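Local coordinates for protein cytochrome P450 (PDB 3WEC) that probably hydroxylates the quinoline nitrogen of aurachin alkaloids at a heme iron, a step essential to the antibiotic activity of these compounds, at residues A31-E36 and I48-T53; E205-Y210 and T246-T251; T213-G218 and G223-L228; L266-R271 and R295-A300. All blocks are in the same frame, centred on the assembly; numbering follows the deposited sequence.

Interaction 1: A31-E36 and I48-T53; sequences ARLRTE and IVADYT
The aliphatic part of R34 lies over the peptide of A50, with R34 CD 3.4 Å from A50 O. R34 CG also meets A50 CB, at 4.0 Å. Beside it, one residue earlier on the helix, L33 reaches the same methyl by the root of its side chain: L33 CB and A50 CB are 3.9 Å apart. The alanine methyl thus fits between two adjacent positions of helix 27-36, and its small size lets the backbones draw to 5.7 Å between the CA atoms of R34 and A50. R34 CG stands anti to its own carbonyl carbon, and the chain then turns sharply at chi3 (-61°). This bend folds the guanidinium back along the helix, where A31 CA covers one face near its border. The polar end looks beyond the two segments: R34 NH1 is hydrogen-bonded to S330 OG, and the same hydroxyl is bonded to A50 O. The carbonyl lying against the arginine's methylenes is therefore tied, through one serine, to its guanidinium as well. A long, weak ion pair with E334 adds to the polar side. After A50, D51 takes the N-cap position of helix 52-60; its side chain caps a backbone N there and its OD1 is hydrogen-bonded to S54 OG. Apolar packing is thus framed by polar ties to S330 of helix 328-333 and E334 just past its end. This is the amino-terminal part of the cytochrome P450 fold, where the first helix packs beside the edge of the main beta sheet as strand 47-49 turns into the next helix.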
loop_
_atom_site.group_PDB
_atom_site.type_symbol
_atom_site.label_atom_id
_atom_site.label_comp_id
_atom_site.label_asym_id
_atom_site.label_seq_id
_atom_site.Cartn_x
_atom_site.Cartn_y
_atom_site.Cartn_z
ATOM N N ALA A 31 -1.149 15.431 15.199
ATOM C CA ALA A 31 -1.300 15.643 16.626
ATOM C C ALA A 31 -2.373 16.725 16.901
ATOM O O ALA A 31 -3.336 16.457 17.633
ATOM C CB ALA A 31 0.039 15.983 17.275
ATOM N N ARG A 32 -2.214 17.906 16.282
ATOM C CA ARG A 32 -3.200 19.002 16.349
ATOM C C ARG A 32 -4.603 18.456 16.103
ATOM O O ARG A 32 -5.485 18.665 16.914
ATOM C CB ARG A 32 -2.898 20.128 15.336
ATOM C CG ARG A 32 -1.797 21.118 15.705
ATOM C CD ARG A 32 -1.993 22.423 14.948
ATOM N NE ARG A 32 -2.918 23.295 15.673
ATOM C CZ ARG A 32 -3.640 24.281 15.143
ATOM N NH1 ARG A 32 -3.586 24.537 13.843
ATOM N NH2 ARG A 32 -4.440 25.007 15.916
ATOM N N LEU A 33 -4.788 17.741 14.992
ATOM C CA LEU A 33 -6.061 17.074 14.669
ATOM C C LEU A 33 -6.686 16.222 15.791
ATOM O O LEU A 33 -7.873 16.349 16.064
ATOM C CB LEU A 33 -5.929 16.216 13.400
ATOM C CG LEU A 33 -6.195 16.929 12.072
ATOM C CD1 LEU A 33 -6.009 15.975 10.895
ATOM C CD2 LEU A 33 -7.577 17.561 12.032
ATOM N N ARG A 34 -5.901 15.341 16.405
ATOM C CA ARG A 34 -6.423 14.467 17.462
ATOM C C ARG A 34 -6.811 15.220 18.752
ATOM O O ARG A 34 -7.857 14.932 19.334
ATOM C CB ARG A 34 -5.446 13.329 17.757
ATOM C CG ARG A 34 -5.195 12.406 16.571
ATOM C CD ARG A 34 -4.579 11.090 17.017
ATOM N NE ARG A 34 -3.288 11.295 17.667
ATOM C CZ ARG A 34 -2.156 11.524 17.015
ATOM N NH1 ARG A 34 -2.135 11.573 15.693
ATOM N NH2 ARG A 34 -1.034 11.683 17.682
ATOM N N THR A 35 -5.993 16.181 19.196
ATOM C CA THR A 35 -6.317 16.958 20.415
ATOM C C THR A 35 -7.497 17.915 20.199
ATOM O O THR A 35 -8.316 18.109 21.113
ATOM C CB THR A 35 -5.116 17.773 20.971
ATOM O OG1 THR A 35 -3.945 16.959 21.020
ATOM C CG2 THR A 35 -5.404 18.298 22.388
ATOM N N GLU A 36 -7.592 18.497 19.000
ATOM C CA GLU A 36 -8.534 19.604 18.746
ATOM C C GLU A 36 -9.723 19.288 17.823
ATOM O O GLU A 36 -10.861 19.655 18.143
ATOM C CB GLU A 36 -7.776 20.831 18.215
ATOM C CG GLU A 36 -6.705 21.347 19.165
ATOM C CD GLU A 36 -5.568 22.065 18.458
ATOM O OE1 GLU A 36 -4.395 21.684 18.687
ATOM O OE2 GLU A 36 -5.847 23.011 17.686
ATOM N N ILE A 48 -12.445 13.858 7.176
ATOM C CA ILE A 48 -11.109 13.421 7.608
ATOM C C ILE A 48 -11.216 12.902 9.026
ATOM O O ILE A 48 -11.788 13.562 9.873
ATOM C CB ILE A 48 -10.067 14.566 7.548
ATOM C CG1 ILE A 48 -10.155 15.346 6.226
ATOM C CG2 ILE A 48 -8.654 14.037 7.735
ATOM C CD1 ILE A 48 -9.838 14.562 4.954
ATOM N N VAL A 49 -10.679 11.718 9.290
ATOM C CA VAL A 49 -10.841 11.075 10.603
ATOM C C VAL A 49 -9.470 10.730 11.204
ATOM O O VAL A 49 -8.655 10.077 10.535
ATOM C CB VAL A 49 -11.706 9.795 10.498
ATOM C CG1 VAL A 49 -11.715 9.038 11.822
ATOM C CG2 VAL A 49 -13.128 10.136 10.086
ATOM N N ALA A 50 -9.229 11.154 12.458
ATOM C CA ALA A 50 -7.863 11.167 13.011
ATOM C C ALA A 50 -7.580 10.245 14.222
ATOM O O ALA A 50 -6.425 9.868 14.468
ATOM C CB ALA A 50 -7.442 12.611 13.323
ATOM N N ASP A 51 -8.627 9.896 14.972
ATOM C CA ASP A 51 -8.455 9.128 16.189
ATOM C C ASP A 51 -8.521 7.633 15.970
ATOM O O ASP A 51 -9.410 7.144 15.282
ATOM C CB ASP A 51 -9.500 9.543 17.248
ATOM C CG ASP A 51 -10.935 9.361 16.759
ATOM O OD1 ASP A 51 -11.721 8.696 17.468
ATOM O OD2 ASP A 51 -11.267 9.888 15.667
ATOM N N TYR A 52 -7.594 6.912 16.600
ATOM C CA TYR A 52 -7.630 5.447 16.601
ATOM C C TYR A 52 -9.049 4.867 16.629
ATOM O O TYR A 52 -9.434 4.139 15.714
ATOM C CB TYR A 52 -6.821 4.823 17.759
ATOM C CG TYR A 52 -6.796 3.282 17.703
ATOM C CD1 TYR A 52 -6.095 2.614 16.683
ATOM C CD2 TYR A 52 -7.478 2.496 18.664
ATOM C CE1 TYR A 52 -6.071 1.223 16.606
ATOM C CE2 TYR A 52 -7.456 1.096 18.595
ATOM C CZ TYR A 52 -6.743 0.471 17.563
ATOM O OH TYR A 52 -6.699 -0.893 17.469
ATOM N N THR A 53 -9.828 5.184 17.649
ATOM C CA THR A 53 -11.073 4.427 17.838
ATOM C C THR A 53 -12.053 4.574 16.667
ATOM O O THR A 53 -12.544 3.566 16.164
ATOM C CB THR A 53 -11.752 4.672 19.201
ATOM O OG1 THR A 53 -10.761 4.659 20.235
ATOM C CG2 THR A 53 -12.775 3.571 19.491
#

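Interaction 2: E205-Y210 and T246-T251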
loop_
_atom_site.group_PDB
_atom_site.type_symbol
_atom_site.label_atom_id
_atom_site.label_comp_id
_atom_site.label_asym_id
_atom_site.label_seq_id
_atom_site.Cartn_x
_atom_site.Cartn_y
_atom_site.Cartn_z
ATOM N N GLU A 205 -3.477 -1.058 -20.075
ATOM C CA GLU A 205 -4.142 -1.800 -21.159
ATOM C C GLU A 205 -3.326 -3.020 -21.598
ATOM O O GLU A 205 -3.867 -4.142 -21.652
ATOM C CB GLU A 205 -4.466 -0.883 -22.361
ATOM C CG GLU A 205 -5.379 0.304 -22.030
ATOM C CD GLU A 205 -5.813 1.112 -23.260
ATOM O OE1 GLU A 205 -7.026 1.055 -23.592
ATOM O OE2 GLU A 205 -4.964 1.794 -23.910
ATOM N N GLU A 206 -2.032 -2.791 -21.874
ATOM C CA GLU A 206 -1.104 -3.848 -22.292
ATOM C C GLU A 206 -0.884 -4.974 -21.266
ATOM O O GLU A 206 -0.601 -6.098 -21.670
ATOM C CB GLU A 206 0.243 -3.264 -22.737
ATOM C CG GLU A 206 0.104 -2.166 -23.787
ATOM C CD GLU A 206 1.424 -1.511 -24.215
ATOM O OE1 GLU A 206 2.492 -1.858 -23.688
ATOM O OE2 GLU A 206 1.388 -0.635 -25.101
ATOM N N SER A 207 -1.008 -4.687 -19.965
ATOM C CA SER A 207 -0.741 -5.686 -18.937
ATOM C C SER A 207 -2.025 -6.476 -18.632
ATOM O O SER A 207 -1.993 -7.667 -18.273
ATOM C CB SER A 207 -0.168 -5.040 -17.648
ATOM O OG SER A 207 -1.095 -4.140 -17.081
ATOM N N ILE A 208 -3.162 -5.817 -18.812
ATOM C CA ILE A 208 -4.421 -6.511 -18.834
ATOM C C ILE A 208 -4.533 -7.430 -20.081
ATOM O O ILE A 208 -5.008 -8.574 -19.950
ATOM C CB ILE A 208 -5.615 -5.531 -18.701
ATOM C CG1 ILE A 208 -5.755 -5.110 -17.231
ATOM C CG2 ILE A 208 -6.919 -6.182 -19.214
ATOM C CD1 ILE A 208 -6.718 -3.954 -17.039
ATOM N N ASP A 209 -4.115 -6.942 -21.256
ATOM C CA ASP A 209 -4.114 -7.775 -22.485
ATOM C C ASP A 209 -3.276 -9.036 -22.269
ATOM O O ASP A 209 -3.747 -10.188 -22.445
ATOM C CB ASP A 209 -3.556 -7.011 -23.710
ATOM C CG ASP A 209 -4.618 -6.725 -24.763
ATOM O OD1 ASP A 209 -5.557 -5.941 -24.479
ATOM O OD2 ASP A 209 -4.517 -7.298 -25.880
ATOM N N TYR A 210 -2.028 -8.793 -21.876
ATOM C CA TYR A 210 -1.079 -9.836 -21.575
ATOM C C TYR A 210 -1.598 -10.824 -20.509
ATOM O O TYR A 210 -1.439 -12.031 -20.661
ATOM C CB TYR A 210 0.202 -9.198 -21.105
ATOM C CG TYR A 210 1.139 -10.174 -20.502
ATOM C CD1 TYR A 210 2.008 -10.872 -21.301
ATOM C CD2 TYR A 210 1.175 -10.385 -19.139
ATOM C CE1 TYR A 210 2.873 -11.792 -20.782
ATOM C CE2 TYR A 210 2.041 -11.322 -18.607
ATOM C CZ TYR A 210 2.879 -12.019 -19.451
ATOM O OH TYR A 210 3.772 -12.957 -19.009
ATOM N N THR A 246 -7.607 -8.707 -11.553
ATOM C CA THR A 246 -6.930 -9.174 -10.355
ATOM C C THR A 246 -5.407 -9.260 -10.456
ATOM O O THR A 246 -4.674 -8.820 -9.560
ATOM C CB THR A 246 -7.409 -10.609 -9.978
ATOM O OG1 THR A 246 -8.800 -10.586 -9.756
ATOM C CG2 THR A 246 -6.665 -11.116 -8.779
ATOM N N CYS A 247 -4.904 -9.854 -11.514
ATOM C CA CYS A 247 -3.432 -9.786 -11.740
ATOM C C CYS A 247 -2.853 -8.368 -11.687
ATOM O O CYS A 247 -1.857 -8.108 -10.963
ATOM C CB CYS A 247 -3.033 -10.578 -12.981
ATOM S SG CYS A 247 -3.324 -12.361 -12.754
ATOM N N LEU A 248 -3.488 -7.446 -12.411
ATOM C CA LEU A 248 -3.065 -6.030 -12.406
ATOM C C LEU A 248 -3.212 -5.454 -10.980
ATOM O O LEU A 248 -2.349 -4.692 -10.523
ATOM C CB LEU A 248 -3.943 -5.186 -13.328
ATOM C CG LEU A 248 -3.489 -3.908 -14.067
ATOM C CD1 LEU A 248 -4.583 -2.880 -14.038
ATOM C CD2 LEU A 248 -2.188 -3.249 -13.661
ATOM N N LEU A 249 -4.316 -5.794 -10.284
ATOM C CA LEU A 249 -4.563 -5.184 -8.970
ATOM C C LEU A 249 -3.430 -5.559 -8.013
ATOM O O LEU A 249 -2.853 -4.719 -7.290
ATOM C CB LEU A 249 -5.929 -5.601 -8.408
ATOM C CG LEU A 249 -6.070 -5.539 -6.887
ATOM C CD1 LEU A 249 -6.117 -4.045 -6.526
ATOM C CD2 LEU A 249 -7.358 -6.193 -6.421
ATOM N N ILE A 250 -3.106 -6.840 -8.033
ATOM C CA ILE A 250 -2.000 -7.376 -7.291
ATOM C C ILE A 250 -0.639 -6.801 -7.675
ATOM O O ILE A 250 0.178 -6.554 -6.795
ATOM C CB ILE A 250 -2.084 -8.880 -7.330
ATOM C CG1 ILE A 250 -3.198 -9.227 -6.264
ATOM C CG2 ILE A 250 -0.714 -9.495 -7.108
ATOM C CD1 ILE A 250 -3.166 -10.597 -5.720
ATOM N N THR A 251 -0.418 -6.538 -8.954
ATOM C CA THR A 251 0.823 -5.893 -9.400
ATOM C C THR A 251 0.947 -4.443 -8.923
ATOM O O THR A 251 2.092 -3.946 -8.775
ATOM C CB THR A 251 0.902 -5.897 -10.907
ATOM O OG1 THR A 251 0.891 -7.252 -11.365
ATOM C CG2 THR A 251 2.235 -5.163 -11.446
#
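L248 meets two successive residues of helix 194-216, one with each methyl. Its CD2 lies 3.7 Å from S207 OG, a van der Waals contact between a methyl and a hydroxyl, whereas L248 CD1 meets I208 CD1 at 3.8 Å. The shaft of the isoleucine contributes too, since I208 CG1 is 4.1 Å from L248 CD1. The two apolar chains pass each other at a slant, and the forked leucine straddles the boundary between serine and isoleucine. In L248 CG is roughly anti to the backbone N, but chi2, at -140°, departs from a staggered value, so the fork is twisted from its relaxed position. The serine can turn an oxygen toward this greasy partner because its hydrogen bonding is settled within its own helix, where S207 OG bonds A203 O one turn back. On the other helix T251 OG1 similarly returns to C247 O at 2.9 Å, sitting 38° out of the carbonyl plane. That carbonyl also accepts the backbone N of T251, giving it two donors. Farther out, L249, next to L248, touches both the heme and the bound quinolone, although the side chain of L248 itself is about 10 Å from that substrate. Helix 172-182 supplies W178 against S207 and V182 against L248, while I93 from a loop covers I208 and helix 224-230 backs C247 through V225 and L228.

Interaction 3: T213-G218 and G223-L228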
loop_
_atom_site.group_PDB
_atom_site.type_symbol
_atom_site.label_atom_id
_atom_site.label_comp_id
_atom_site.label_asym_id
_atom_site.label_seq_id
_atom_site.Cartn_x
_atom_site.Cartn_y
_atom_site.Cartn_z
ATOM N N THR A 213 -4.310 -13.408 -21.893
ATOM C CA THR A 213 -3.645 -14.329 -22.790
ATOM C C THR A 213 -2.815 -15.376 -22.040
ATOM O O THR A 213 -2.836 -16.547 -22.410
ATOM C CB THR A 213 -2.752 -13.513 -23.755
ATOM O OG1 THR A 213 -3.568 -12.550 -24.440
ATOM C CG2 THR A 213 -2.043 -14.414 -24.775
ATOM N N LEU A 214 -2.080 -14.957 -21.005
ATOM C CA LEU A 214 -1.337 -15.910 -20.170
ATOM C C LEU A 214 -2.264 -16.922 -19.448
ATOM O O LEU A 214 -1.943 -18.119 -19.359
ATOM C CB LEU A 214 -0.439 -15.184 -19.164
ATOM C CG LEU A 214 0.421 -16.082 -18.263
ATOM C CD1 LEU A 214 1.390 -16.967 -19.059
ATOM C CD2 LEU A 214 1.166 -15.260 -17.230
ATOM N N ALA A 215 -3.411 -16.433 -18.964
ATOM C CA ALA A 215 -4.429 -17.255 -18.292
ATOM C C ALA A 215 -5.144 -18.270 -19.182
ATOM O O ALA A 215 -5.481 -19.367 -18.719
ATOM C CB ALA A 215 -5.466 -16.368 -17.648
ATOM N N THR A 216 -5.428 -17.897 -20.432
ATOM C CA THR A 216 -6.234 -18.766 -21.318
ATOM C C THR A 216 -5.334 -19.773 -22.018
ATOM O O THR A 216 -5.793 -20.642 -22.750
ATOM C CB THR A 216 -6.948 -17.978 -22.436
ATOM O OG1 THR A 216 -5.987 -17.616 -23.442
ATOM C CG2 THR A 216 -7.645 -16.728 -21.884
ATOM N N SER A 217 -4.046 -19.627 -21.783
ATOM C CA SER A 217 -3.042 -20.249 -22.612
ATOM C C SER A 217 -2.272 -21.196 -21.745
ATOM O O SER A 217 -1.083 -20.986 -21.450
ATOM C CB SER A 217 -2.146 -19.174 -23.216
ATOM O OG SER A 217 -2.913 -18.398 -24.125
ATOM N N GLY A 218 -3.009 -22.222 -21.331
ATOM C CA GLY A 218 -2.566 -23.293 -20.459
ATOM C C GLY A 218 -1.385 -23.009 -19.565
ATOM O O GLY A 218 -1.466 -22.177 -18.620
ATOM N N GLY A 223 2.023 -20.879 -10.198
ATOM C CA GLY A 223 1.860 -19.539 -9.605
ATOM C C GLY A 223 0.447 -18.998 -9.724
ATOM O O GLY A 223 -0.491 -19.756 -9.952
ATOM N N LEU A 224 0.317 -17.676 -9.628
ATOM C CA LEU A 224 -0.952 -17.039 -9.284
ATOM C C LEU A 224 -1.896 -16.981 -10.445
ATOM O O LEU A 224 -3.056 -17.326 -10.286
ATOM C CB LEU A 224 -0.760 -15.622 -8.681
ATOM C CG LEU A 224 -2.072 -15.069 -8.097
ATOM C CD1 LEU A 224 -2.530 -15.935 -6.931
ATOM C CD2 LEU A 224 -1.968 -13.605 -7.698
ATOM N N VAL A 225 -1.393 -16.560 -11.613
ATOM C CA VAL A 225 -2.193 -16.541 -12.838
ATOM C C VAL A 225 -2.831 -17.880 -13.047
ATOM O O VAL A 225 -4.026 -17.962 -13.310
ATOM C CB VAL A 225 -1.383 -16.200 -14.106
ATOM C CG1 VAL A 225 -2.331 -16.068 -15.279
ATOM C CG2 VAL A 225 -0.630 -14.910 -13.917
ATOM N N ARG A 226 -2.042 -18.940 -12.932
ATOM C CA ARG A 226 -2.586 -20.253 -13.219
ATOM C C ARG A 226 -3.618 -20.605 -12.138
ATOM O O ARG A 226 -4.704 -21.027 -12.452
ATOM C CB ARG A 226 -1.486 -21.327 -13.337
ATOM C CG ARG A 226 -1.974 -22.636 -13.959
ATOM C CD ARG A 226 -1.137 -23.823 -13.502
ATOM N NE ARG A 226 -0.094 -24.173 -14.464
ATOM C CZ ARG A 226 1.031 -24.821 -14.151
ATOM N NH1 ARG A 226 1.263 -25.170 -12.892
ATOM N NH2 ARG A 226 1.937 -25.115 -15.088
ATOM N N ARG A 227 -3.291 -20.387 -10.870
ATOM C CA ARG A 227 -4.202 -20.778 -9.792
ATOM C C ARG A 227 -5.521 -20.002 -9.789
ATOM O O ARG A 227 -6.521 -20.558 -9.358
ATOM C CB ARG A 227 -3.526 -20.680 -8.435
ATOM C CG ARG A 227 -2.288 -21.516 -8.354
ATOM C CD ARG A 227 -2.305 -22.429 -7.160
ATOM N NE ARG A 227 -1.027 -22.360 -6.458
ATOM C CZ ARG A 227 0.119 -22.902 -6.873
ATOM N NH1 ARG A 227 1.205 -22.747 -6.132
ATOM N NH2 ARG A 227 0.188 -23.604 -8.013
ATOM N N LEU A 228 -5.497 -18.751 -10.265
ATOM C CA LEU A 228 -6.690 -17.914 -10.439
ATOM C C LEU A 228 -7.655 -18.529 -11.457
ATOM O O LEU A 228 -8.876 -18.453 -11.301
ATOM C CB LEU A 228 -6.310 -16.481 -10.875
ATOM C CG LEU A 228 -5.805 -15.545 -9.754
ATOM C CD1 LEU A 228 -5.339 -14.204 -10.284
ATOM C CD2 LEU A 228 -6.830 -15.317 -8.651
#
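From CB outward, V225 meets two consecutive residues of helix 194-216. Its CB already lies 4.1 Å from L214 CD2. At the next step the branches part. V225 CG1 presses against the backbone and methyl of A215, at 3.9 Å from A215 N and equally far from A215 CB. V225 CG2 goes the other way, meeting L214 CD2 at 3.8 Å and also reaching C247 of helix 240-271. Chi1 near -174° sets CG2 anti to the carbonyl carbon, toward L214 alone in this contact, while CG1, anti to the backbone N, sits mainly on A215 and also brushes the leucine. The leucine crosses the valine at about a right angle, its CG 4.1 Å from V225 CG1 and its CD2 near both methyls. With only a methyl at A215, the valine can come close to the helix backbone, and the CA atoms of A215 and V225 are 5.9 Å apart. G223 holds the N-cap position of the second helix, with backbone angles that suit glycine, and its O accepts R227 N. Just before it, E222 forms salt bridges with both R226 and R227, a negative charge at the helix start that probably steadies them. L224 and L228 lean on helices 107-121 and 240-271, so that helix 224-230 lies against both while V225 joins it to the end of helix 194-216 across a short loop.

Interaction 4: L266-R271 and R295-A300; sequences LITFSR and RFEPPA
T268 closes on the end of helix 286-296 with both branches of its side chain. Its CG2 methyl comes obliquely to the ring of F296, 3.8 Å from F296 CD2 and 4.1 Å from F296 CE2. T268 OG1 rests at 3.6 Å on E297 CG, the first methylene beyond CB. The threonine's chi1 of -49° divides the work: CG2 stands anti to the backbone N and OG1 anti to the carbonyl carbon, where the hydroxyl is hydrogen-bonded to N264 O, one turn earlier. Its polarity is therefore met within the helix while its surface serves as packing. The outer side of the contact is looser. R271 NH1 is 4.2 Å from E297 OE2, too far for a salt bridge, though the carboxylate oxygen sits at the guanidinium edge, near its plane, and some electrostatic attraction is likely. Each charge has a closer partner elsewhere: R271 NE pairs with E389, and E297 OE1 with R400 and the hydroxyl of Y27. I267 CG2 is stacked centrally on the guanidinium of this exposed arginine, 3.4 Å from its plane. E297, by contrast, is buried, and the bend at its chi2 carries the carboxylate toward R400 and Y27. F296 is engaged besides by a cation-pi contact with R333. Helix 286-296 carries the ExxR motif of cytochromes P450, E292 and R295 forming its salt bridge, and the chain just beyond runs to P299 at the heme and A300 at the substrate.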
loop_
_atom_site.group_PDB
_atom_site.type_symbol
_atom_site.label_atom_id
_atom_site.label_comp_id
_atom_site.label_asym_id
_atom_site.label_seq_id
_atom_site.Cartn_x
_atom_site.Cartn_y
_atom_site.Cartn_z
ATOM N N LEU A 266 14.367 2.244 6.349
ATOM C CA LEU A 266 15.714 2.810 6.248
ATOM C C LEU A 266 15.881 4.180 6.968
ATOM O O LEU A 266 16.708 4.327 7.870
ATOM C CB LEU A 266 16.088 2.884 4.761
ATOM C CG LEU A 266 16.939 1.781 4.115
ATOM C CD1 LEU A 266 17.329 0.603 5.033
ATOM C CD2 LEU A 266 16.393 1.287 2.802
ATOM N N ILE A 267 15.053 5.151 6.579
ATOM C CA ILE A 267 14.995 6.473 7.208
ATOM C C ILE A 267 14.835 6.341 8.720
ATOM O O ILE A 267 15.476 7.044 9.457
ATOM C CB ILE A 267 13.811 7.307 6.639
ATOM C CG1 ILE A 267 13.931 7.457 5.112
ATOM C CG2 ILE A 267 13.680 8.662 7.343
ATOM C CD1 ILE A 267 12.674 7.906 4.398
ATOM N N THR A 268 13.953 5.443 9.167
ATOM C CA THR A 268 13.667 5.278 10.611
ATOM C C THR A 268 14.821 4.654 11.430
ATOM O O THR A 268 15.143 5.118 12.521
ATOM C CB THR A 268 12.347 4.494 10.792
ATOM O OG1 THR A 268 11.341 5.079 9.979
ATOM C CG2 THR A 268 11.864 4.501 12.236
ATOM N N PHE A 269 15.467 3.616 10.920
ATOM C CA PHE A 269 16.668 3.116 11.616
ATOM C C PHE A 269 17.891 4.051 11.533
ATOM O O PHE A 269 18.797 3.952 12.357
ATOM C CB PHE A 269 17.008 1.684 11.182
ATOM C CG PHE A 269 16.042 0.648 11.700
ATOM C CD1 PHE A 269 15.795 0.520 13.063
ATOM C CD2 PHE A 269 15.393 -0.208 10.837
ATOM C CE1 PHE A 269 14.911 -0.429 13.546
ATOM C CE2 PHE A 269 14.501 -1.161 11.316
ATOM C CZ PHE A 269 14.265 -1.275 12.670
ATOM N N SER A 270 17.907 4.965 10.568
ATOM C CA SER A 270 18.930 6.006 10.466
ATOM C C SER A 270 18.707 7.011 11.592
ATOM O O SER A 270 19.640 7.428 12.292
ATOM C CB SER A 270 18.846 6.723 9.114
ATOM O OG SER A 270 19.923 7.642 8.930
ATOM N N ARG A 271 17.446 7.376 11.774
ATOM C CA ARG A 271 17.087 8.320 12.808
ATOM C C ARG A 271 17.136 7.739 14.227
ATOM O O ARG A 271 17.254 8.495 15.178
ATOM C CB ARG A 271 15.720 8.903 12.491
ATOM C CG ARG A 271 15.784 9.982 11.422
ATOM C CD ARG A 271 14.393 10.228 10.883
ATOM N NE ARG A 271 14.382 11.259 9.851
ATOM C CZ ARG A 271 13.292 11.603 9.162
ATOM N NH1 ARG A 271 12.130 10.998 9.397
ATOM N NH2 ARG A 271 13.365 12.530 8.235
ATOM N N ARG A 295 3.692 0.731 11.721
ATOM C CA ARG A 295 2.920 1.608 12.610
ATOM C C ARG A 295 3.437 3.062 12.614
ATOM O O ARG A 295 2.654 3.993 12.421
ATOM C CB ARG A 295 2.858 1.075 14.050
ATOM C CG ARG A 295 1.876 1.863 14.900
ATOM C CD ARG A 295 2.088 1.681 16.404
ATOM N NE ARG A 295 3.380 2.116 16.937
ATOM C CZ ARG A 295 3.722 3.376 17.251
ATOM N NH1 ARG A 295 2.892 4.393 17.056
ATOM N NH2 ARG A 295 4.912 3.623 17.780
ATOM N N PHE A 296 4.739 3.219 12.870
ATOM C CA PHE A 296 5.426 4.524 12.959
ATOM C C PHE A 296 5.497 5.233 11.613
ATOM O O PHE A 296 5.391 6.444 11.546
ATOM C CB PHE A 296 6.859 4.323 13.508
ATOM C CG PHE A 296 7.531 5.583 13.962
ATOM C CD1 PHE A 296 7.179 6.197 15.157
ATOM C CD2 PHE A 296 8.566 6.144 13.211
ATOM C CE1 PHE A 296 7.833 7.371 15.584
ATOM C CE2 PHE A 296 9.208 7.318 13.631
ATOM C CZ PHE A 296 8.851 7.924 14.832
ATOM N N GLU A 297 5.738 4.488 10.539
ATOM C CA GLU A 297 5.845 5.122 9.236
ATOM C C GLU A 297 5.107 4.287 8.182
ATOM O O GLU A 297 5.742 3.613 7.381
ATOM C CB GLU A 297 7.314 5.319 8.826
ATOM C CG GLU A 297 8.075 6.421 9.569
ATOM C CD GLU A 297 7.816 7.818 9.043
ATOM O OE1 GLU A 297 6.899 8.003 8.216
ATOM O OE2 GLU A 297 8.516 8.768 9.487
ATOM N N PRO A 298 3.765 4.356 8.173
ATOM C CA PRO A 298 2.986 3.493 7.266
ATOM C C PRO A 298 3.142 3.968 5.844
ATOM O O PRO A 298 3.406 5.147 5.625
ATOM C CB PRO A 298 1.538 3.657 7.769
ATOM C CG PRO A 298 1.594 4.616 8.938
ATOM C CD PRO A 298 2.909 5.333 8.881
ATOM N N PRO A 299 3.052 3.054 4.856
ATOM C CA PRO A 299 3.273 3.555 3.494
ATOM C C PRO A 299 2.019 4.276 2.959
ATOM O O PRO A 299 2.129 5.189 2.105
ATOM C CB PRO A 299 3.589 2.280 2.697
ATOM C CG PRO A 299 2.863 1.203 3.446
ATOM C CD PRO A 299 2.887 1.589 4.901
ATOM N N ALA A 300 0.847 3.865 3.458
ATOM C CA ALA A 300 -0.391 4.548 3.159
ATOM C C ALA A 300 -0.885 5.307 4.395
ATOM O O ALA A 300 -1.214 4.685 5.395
ATOM C CB ALA A 300 -1.456 3.567 2.681
#

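Along the chain interaction 1 comes first, followed by interaction 2, with interaction 3 nested within the loop that interaction 2 closes, and then by interaction 4. Interactions 2 and 3 share helix 194-216, their centres about 12 Å apart, and touch: L228 meets T246 and C247, and L224 meets I250. Interactions 2 and 4 share the long helix 240-271, which spans the core between them; their centres are about 30 Å apart, on opposite sides of the chain's centre. Interaction 1 joins the first helix to the turn leaving the main sheet, about 20 Å from interaction 4 and about 45 Å from interaction 3, centre to centre. The long helix thus carries two contacts, each beside residues that line the heme and substrate pocket.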